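Local coordinates for protein BIFUNCTIONAL PROTEIN Proline utilization A (PutA) (Corynebacterium freiburgense, PDB 5UX5) that catalyses both steps of proline oxidation to glutamate, using an FAD-dependent proline dehydrogenase and an NAD-dependent aldehyde dehydrogenase in a single polypeptide, at residues Ile25-Glu30 with Ser359-Ser364; Asn353-Ala358 with Ala442-Ser447. All coordinates share one frame; numbering follows the deposited sequence.

Both contacts sit at the outer side of the proline dehydrogenase barrel, with their centres about 9 Å apart, and both use helix 354-367, which follows barrel strand 345-350. Contact 1 brings the N-terminal helix 16-31 against the middle of that helix, and contact 2 sets helix 438-450 beside its N-terminal turn, close to FAD. Their segments alternate along the chain: 25-30, 353-358, 359-364, 442-447. The two also touch directly: Ala28 rests on Phe355, and Ile25 on Phe444. Residues from far before and after the barrel helix thus close over it together, and its first turn, whose N-cap Asn353 binds FAD, packs in this three-helix cluster through Phe355.

Contact 1 of 2, residues Ile25-Glu30 with Ser359-Ser364; sequences IARANE and SAYELS
Arg27 reaches from the N-terminal helix 16-31 to Glu362 and Tyr361 on helix 354-367, an outer helix of the proline dehydrogenase TIM-type barrel, and makes an interhelical salt bridge there. The contact is small, burying 136 Å² in all, and these three side chains account for it. The aliphatic part of Arg27 leaves with CG anti to the backbone N (chi1 -176°), then bends at chi2 and chi3, which presents the NE side of the guanidinium to Glu362. Both nitrogens of that side grip a single carboxylate oxygen: NE of Arg27 lies 2.7 Å from OE1 of Glu362, and NH2 of Arg27 lies 2.6 Å from the same OE1. The NH2 bond uses the syn lone pair, whereas NE meets the oxygen nearly along its C-O axis. Guanidinium and carboxylate are almost coplanar, their planes only 6° apart, as suits a side-on grip.

Tyr361 approaches differently. Its ring stands nearly perpendicular to the guanidinium, at 85°, and turns an edge to one guanidinium face; CE2 of Tyr361 is 3.7 Å from NE of Arg27, offset toward the rim of the group. Edge carbons of the ring therefore lie over the guanidinium, and the ring face does not stack on it. Glu362 is buried and also packs on Leu20 and Ile24 of helix 16-31; the pairing with Arg27 would offset the cost of burying its charge. A second carboxylate extends the network within the N-terminal helix: NH1 of Arg27 forms a weak, long bond of 3.4 Å to OE2 of Glu30.

Contact 2 of 2, residues Asn353-Ala358 with Ala442-Ser447; sequences NLFSVA and ARFRES. With FAD (flavin-adenine dinucleotide), chain E.
Phe355 and Phe444 meet where the first turn of helix 354-367 runs beside helix 438-450. Their rings are nearly parallel, with planes 16° apart, but so displaced that little of one lies over the other, which is not a full stack; the centroids are 5.6 Å apart. Each CB packs against the near part of the other ring: CB of Phe355 lies 4.0 Å from CD1 of Phe444, and CB of Phe444 approaches CG of Phe355 in return. The first torsions differ, with CG anti to the carbonyl carbon in Phe355 (chi1 -69°) and anti to the backbone N in Phe444, and together they leave the two rings side by side. From the neighbouring helix 16-31, Ala28 packs on Phe355.

On the same turn, Asn353 occupies the N-cap position. Its OD1 accepts from the N of Ser356 at 3.0 Å, from above the carbonyl plane, and more weakly from the N of Phe355. The other end of the amide faces the cofactor, with ND2 of Asn353 donating to O2A of FAD at 3.3 Å. One side chain therefore caps the helix and binds the FAD pyrophosphate; Lys299 and Ser351 also hydrogen-bond to FAD. This combination, an N-capped outer helix of a beta/alpha barrel beginning at the cofactor diphosphate, belongs to the FAD site of the proline dehydrogenase domain.

Contact 1 of 2, residues Ile25-Glu30 with Ser359-Ser364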
loop_
_atom_site.group_PDB
_atom_site.type_symbol
_atom_site.label_atom_id
_atom_site.label_comp_id
_atom_site.label_asym_id
_atom_site.label_seq_id
_atom_site.Cartn_x
_atom_site.Cartn_y
_atom_site.Cartn_z
ATOM N N ILE A 25 38.373 -14.444 21.915
ATOM C CA ILE A 25 38.163 -15.643 21.101
ATOM C C ILE A 25 38.380 -16.891 21.941
ATOM O O ILE A 25 37.643 -17.875 21.824
ATOM C CB ILE A 25 39.067 -15.640 19.852
ATOM C CG1 ILE A 25 38.758 -14.433 18.965
ATOM C CG2 ILE A 25 38.868 -16.927 19.054
ATOM C CD1 ILE A 25 39.618 -14.349 17.737
ATOM N N ALA A 26 39.387 -16.867 22.812
ATOM C CA ALA A 26 39.556 -17.981 23.731
ATOM C C ALA A 26 38.324 -18.141 24.604
ATOM O O ALA A 26 37.848 -19.261 24.814
ATOM C CB ALA A 26 40.802 -17.767 24.586
ATOM N N ARG A 27 37.738 -17.024 25.036
ATOM C CA ARG A 27 36.582 -17.090 25.920
ATOM C C ARG A 27 35.383 -17.705 25.210
ATOM O O ARG A 27 34.644 -18.513 25.792
ATOM C CB ARG A 27 36.234 -15.698 26.432
ATOM C CG ARG A 27 35.100 -15.719 27.419
ATOM C CD ARG A 27 35.554 -16.265 28.735
ATOM N NE ARG A 27 36.442 -15.299 29.363
ATOM C CZ ARG A 27 37.200 -15.535 30.426
ATOM N NH1 ARG A 27 37.200 -16.720 31.017
ATOM N NH2 ARG A 27 37.974 -14.570 30.892
ATOM N N ALA A 28 35.159 -17.304 23.963
ATOM C CA ALA A 28 34.060 -17.865 23.196
ATOM C C ALA A 28 34.264 -19.357 22.977
ATOM O O ALA A 28 33.325 -20.151 23.101
ATOM C CB ALA A 28 33.948 -17.136 21.862
ATOM N N ASN A 29 35.496 -19.757 22.657
ATOM C CA ASN A 29 35.771 -21.168 22.444
ATOM C C ASN A 29 35.562 -21.954 23.721
ATOM O O ASN A 29 35.091 -23.096 23.688
ATOM C CB ASN A 29 37.193 -21.347 21.920
ATOM C CG ASN A 29 37.221 -21.550 20.439
ATOM O OD1 ASN A 29 37.090 -22.677 19.976
ATOM N ND2 ASN A 29 37.347 -20.464 19.672
ATOM N N GLU A 30 35.899 -21.352 24.859
ATOM C CA GLU A 30 35.734 -22.029 26.136
ATOM C C GLU A 30 34.266 -22.272 26.438
ATOM O O GLU A 30 33.895 -23.346 26.920
ATOM C CB GLU A 30 36.388 -21.213 27.238
ATOM C CG GLU A 30 36.151 -21.748 28.612
ATOM C CD GLU A 30 36.631 -20.783 29.672
ATOM O OE1 GLU A 30 36.621 -21.152 30.864
ATOM O OE2 GLU A 30 37.018 -19.651 29.307
ATOM N N SER A 359 32.712 -10.587 24.109
ATOM C CA SER A 359 33.220 -9.222 24.010
ATOM C C SER A 359 32.687 -8.364 25.140
ATOM O O SER A 359 33.445 -7.681 25.838
ATOM C CB SER A 359 32.817 -8.601 22.678
ATOM O OG SER A 359 33.544 -9.143 21.610
ATOM N N ALA A 360 31.371 -8.362 25.315
ATOM C CA ALA A 360 30.794 -7.582 26.397
ATOM C C ALA A 360 31.345 -8.039 27.746
ATOM O O ALA A 360 31.652 -7.211 28.613
ATOM C CB ALA A 360 29.272 -7.686 26.344
ATOM N N TYR A 361 31.503 -9.354 27.927
ATOM C CA TYR A 361 32.032 -9.861 29.181
ATOM C C TYR A 361 33.406 -9.272 29.448
ATOM O O TYR A 361 33.639 -8.644 30.487
ATOM C CB TYR A 361 32.113 -11.389 29.156
ATOM C CG TYR A 361 32.740 -11.900 30.430
ATOM C CD1 TYR A 361 32.154 -11.631 31.669
ATOM C CD2 TYR A 361 33.942 -12.594 30.415
ATOM C CE1 TYR A 361 32.738 -12.070 32.851
ATOM C CE2 TYR A 361 34.533 -13.042 31.601
ATOM C CZ TYR A 361 33.928 -12.771 32.812
ATOM O OH TYR A 361 34.509 -13.209 33.985
ATOM N N GLU A 362 34.315 -9.443 28.484
ATOM C CA GLU A 362 35.703 -9.014 28.630
ATOM C C GLU A 362 35.832 -7.499 28.702
ATOM O O GLU A 362 36.694 -6.978 29.420
ATOM C CB GLU A 362 36.538 -9.571 27.482
ATOM C CG GLU A 362 36.734 -11.079 27.526
ATOM C CD GLU A 362 37.476 -11.549 28.775
ATOM O OE1 GLU A 362 37.385 -12.754 29.077
ATOM O OE2 GLU A 362 38.189 -10.737 29.423
ATOM N N LEU A 363 35.008 -6.768 27.954
ATOM C CA LEU A 363 35.011 -5.319 28.113
ATOM C C LEU A 363 34.621 -4.932 29.538
ATOM O O LEU A 363 35.265 -4.071 30.145
ATOM C CB LEU A 363 34.073 -4.665 27.096
ATOM C CG LEU A 363 34.507 -4.468 25.644
ATOM C CD1 LEU A 363 33.356 -3.852 24.831
ATOM C CD2 LEU A 363 35.772 -3.607 25.538
ATOM N N SER A 364 33.584 -5.576 30.096
ATOM C CA SER A 364 33.114 -5.220 31.433
ATOM C C SER A 364 34.189 -5.470 32.477
ATOM O O SER A 364 34.368 -4.671 33.405
ATOM C CB SER A 364 31.850 -6.008 31.780
ATOM O OG SER A 364 32.128 -7.393 31.925
#

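Contact 2 of 2, residues Asn353-Ala358 with Ala442-Ser447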
loop_
_atom_site.group_PDB
_atom_site.type_symbol
_atom_site.label_atom_id
_atom_site.label_comp_id
_atom_site.label_asym_id
_atom_site.label_seq_id
_atom_site.Cartn_x
_atom_site.Cartn_y
_atom_site.Cartn_z
ATOM N N ASN A 353 25.204 -15.318 19.975
ATOM C CA ASN A 353 26.536 -15.305 19.396
ATOM C C ASN A 353 27.570 -15.204 20.513
ATOM O O ASN A 353 27.705 -14.154 21.149
ATOM C CB ASN A 353 26.652 -14.132 18.434
ATOM C CG ASN A 353 27.952 -14.130 17.696
ATOM O OD1 ASN A 353 29.028 -14.147 18.299
ATOM N ND2 ASN A 353 27.866 -14.123 16.379
ATOM N N LEU A 354 28.313 -16.290 20.744
ATOM C CA LEU A 354 29.216 -16.341 21.889
ATOM C C LEU A 354 30.337 -15.315 21.776
ATOM O O LEU A 354 30.829 -14.808 22.794
ATOM C CB LEU A 354 29.816 -17.737 21.993
ATOM C CG LEU A 354 28.804 -18.836 22.275
ATOM C CD1 LEU A 354 29.460 -20.234 22.212
ATOM C CD2 LEU A 354 28.135 -18.566 23.609
ATOM N N PHE A 355 30.724 -14.961 20.552
ATOM C CA PHE A 355 31.757 -13.949 20.382
ATOM C C PHE A 355 31.253 -12.581 20.820
ATOM O O PHE A 355 31.934 -11.872 21.576
ATOM C CB PHE A 355 32.221 -13.917 18.919
ATOM C CG PHE A 355 32.986 -15.137 18.504
ATOM C CD1 PHE A 355 34.282 -15.344 18.956
ATOM C CD2 PHE A 355 32.415 -16.078 17.669
ATOM C CE1 PHE A 355 34.997 -16.472 18.586
ATOM C CE2 PHE A 355 33.126 -17.211 17.292
ATOM C CZ PHE A 355 34.415 -17.405 17.753
ATOM N N SER A 356 30.035 -12.214 20.381
ATOM C CA SER A 356 29.425 -10.965 20.826
ATOM C C SER A 356 29.304 -10.918 22.338
ATOM O O SER A 356 29.540 -9.873 22.954
ATOM C CB SER A 356 28.055 -10.781 20.189
ATOM O OG SER A 356 28.182 -10.776 18.796
ATOM N N VAL A 357 28.932 -12.036 22.957
ATOM C CA VAL A 357 28.760 -12.026 24.404
ATOM C C VAL A 357 30.112 -11.981 25.093
ATOM O O VAL A 357 30.307 -11.215 26.037
ATOM C CB VAL A 357 27.918 -13.230 24.855
ATOM C CG1 VAL A 357 27.791 -13.262 26.360
ATOM C CG2 VAL A 357 26.566 -13.153 24.226
ATOM N N ALA A 358 31.076 -12.776 24.616
ATOM C CA ALA A 358 32.412 -12.751 25.213
ATOM C C ALA A 358 33.035 -11.362 25.147
ATOM O O ALA A 358 33.805 -10.989 26.039
ATOM C CB ALA A 358 33.321 -13.774 24.530
ATOM N N ALA A 442 36.939 -15.696 12.386
ATOM C CA ALA A 442 37.412 -14.735 11.401
ATOM C C ALA A 442 36.383 -13.638 11.117
ATOM O O ALA A 442 36.753 -12.464 10.987
ATOM C CB ALA A 442 37.792 -15.468 10.124
ATOM N N ARG A 443 35.092 -13.985 11.011
ATOM C CA ARG A 443 34.076 -12.945 10.817
ATOM C C ARG A 443 34.031 -11.988 12.005
ATOM O O ARG A 443 33.708 -10.800 11.838
ATOM C CB ARG A 443 32.688 -13.566 10.568
ATOM N N PHE A 444 34.371 -12.482 13.206
ATOM C CA PHE A 444 34.404 -11.631 14.395
ATOM C C PHE A 444 35.572 -10.657 14.341
ATOM O O PHE A 444 35.403 -9.463 14.613
ATOM C CB PHE A 444 34.474 -12.480 15.671
ATOM C CG PHE A 444 34.997 -11.726 16.872
ATOM C CD1 PHE A 444 34.224 -10.751 17.492
ATOM C CD2 PHE A 444 36.276 -11.979 17.373
ATOM C CE1 PHE A 444 34.715 -10.045 18.607
ATOM C CE2 PHE A 444 36.784 -11.278 18.484
ATOM C CZ PHE A 444 36.006 -10.315 19.102
ATOM N N ARG A 445 36.771 -11.156 14.014
ATOM C CA ARG A 445 37.926 -10.281 13.828
ATOM C C ARG A 445 37.592 -9.114 12.908
ATOM O O ARG A 445 37.942 -7.960 13.188
ATOM C CB ARG A 445 39.100 -11.073 13.252
ATOM C CG ARG A 445 39.749 -12.077 14.202
ATOM C CD ARG A 445 40.961 -12.742 13.537
ATOM N NE ARG A 445 41.126 -14.122 13.961
ATOM C CZ ARG A 445 41.817 -14.485 15.030
ATOM N NH1 ARG A 445 42.401 -13.561 15.785
ATOM N NH2 ARG A 445 41.918 -15.768 15.344
ATOM N N GLU A 446 36.906 -9.397 11.803
ATOM C CA GLU A 446 36.584 -8.345 10.850
ATOM C C GLU A 446 35.607 -7.339 11.445
ATOM O O GLU A 446 35.703 -6.137 11.168
ATOM C CB GLU A 446 36.026 -8.954 9.560
ATOM C CG GLU A 446 35.913 -7.961 8.394
ATOM C CD GLU A 446 37.266 -7.398 7.957
ATOM O OE1 GLU A 446 38.262 -8.157 7.991
ATOM O OE2 GLU A 446 37.340 -6.198 7.591
ATOM N N SER A 447 34.639 -7.804 12.240
ATOM C CA SER A 447 33.688 -6.860 12.813
ATOM C C SER A 447 34.349 -5.966 13.854
ATOM O O SER A 447 33.915 -4.827 14.055
ATOM C CB SER A 447 32.502 -7.607 13.409
ATOM O OG SER A 447 32.928 -8.470 14.437
HETATM P PA FAD E . 23.647 -13.884 14.804
HETATM O O1A FAD E . 23.691 -15.058 13.766
HETATM O O2A FAD E . 24.898 -13.298 15.266
HETATM O O5B FAD E . 22.941 -12.640 14.418
HETATM C C5B FAD E . 21.855 -12.702 13.512
HETATM C C4B FAD E . 21.375 -11.289 13.238
HETATM O O4B FAD E . 22.183 -10.661 12.285
HETATM C C3B FAD E . 19.985 -11.233 12.689
HETATM O O3B FAD E . 18.965 -11.336 13.618
HETATM C C2B FAD E . 19.977 -9.921 11.991
HETATM O O2B FAD E . 19.578 -8.900 12.831
HETATM C C1B FAD E . 21.390 -9.800 11.499
HETATM N N9A FAD E . 21.533 -10.145 10.092
HETATM C C8A FAD E . 21.648 -11.422 9.562
HETATM N N7A FAD E . 21.738 -11.347 8.219
HETATM C C5A FAD E . 21.705 -10.025 7.791
HETATM C C6A FAD E . 21.780 -9.381 6.541
HETATM N N6A FAD E . 21.902 -10.090 5.278
HETATM N N1A FAD E . 21.722 -8.041 6.500
HETATM C C2A FAD E . 21.583 -7.313 7.653
HETATM N N3A FAD E . 21.508 -7.910 8.884
HETATM C C4A FAD E . 21.566 -9.242 8.989
HETATM N N1 FAD E . 14.789 -8.619 18.244
HETATM C C2 FAD E . 14.111 -7.360 18.057
HETATM O O2 FAD E . 14.068 -6.820 16.794
HETATM N N3 FAD E . 13.460 -6.754 19.140
HETATM C C4 FAD E . 13.488 -7.315 20.417
HETATM O O4 FAD E . 12.850 -6.689 21.474
HETATM C C4X FAD E . 14.322 -8.536 20.663
HETATM N N5 FAD E . 14.534 -9.050 21.937
HETATM C C5X FAD E . 15.361 -10.165 22.134
HETATM C C6 FAD E . 15.577 -10.694 23.421
HETATM C C7 FAD E . 16.398 -11.805 23.576
HETATM C C7M FAD E . 16.640 -12.398 24.933
HETATM C C8 FAD E . 17.019 -12.382 22.497
HETATM C C8M FAD E . 17.902 -13.574 22.672
HETATM C C9 FAD E . 16.809 -11.867 21.226
HETATM C C9A FAD E . 15.989 -10.768 21.051
HETATM N N10 FAD E . 15.814 -10.258 19.731
HETATM C C10 FAD E . 14.980 -9.139 19.518
HETATM C "C1'" FAD E . 16.450 -10.940 18.589
HETATM C "C2'" FAD E . 17.742 -10.361 18.080
HETATM O "O2'" FAD E . 17.479 -9.134 17.502
HETATM C "C3'" FAD E . 18.338 -11.378 17.082
HETATM O "O3'" FAD E . 17.471 -11.485 16.020
HETATM C "C4'" FAD E . 18.624 -12.798 17.583
HETATM O "O4'" FAD E . 18.852 -12.867 18.944
HETATM C "C5'" FAD E . 19.726 -13.529 16.782
HETATM O "O5'" FAD E . 20.919 -12.790 16.544
HETATM P P FAD E . 22.363 -13.158 17.180
HETATM O O1P FAD E . 23.173 -12.004 17.884
HETATM O O2P FAD E . 21.931 -14.422 18.020
HETATM O O3P FAD E . 23.105 -14.167 16.151
#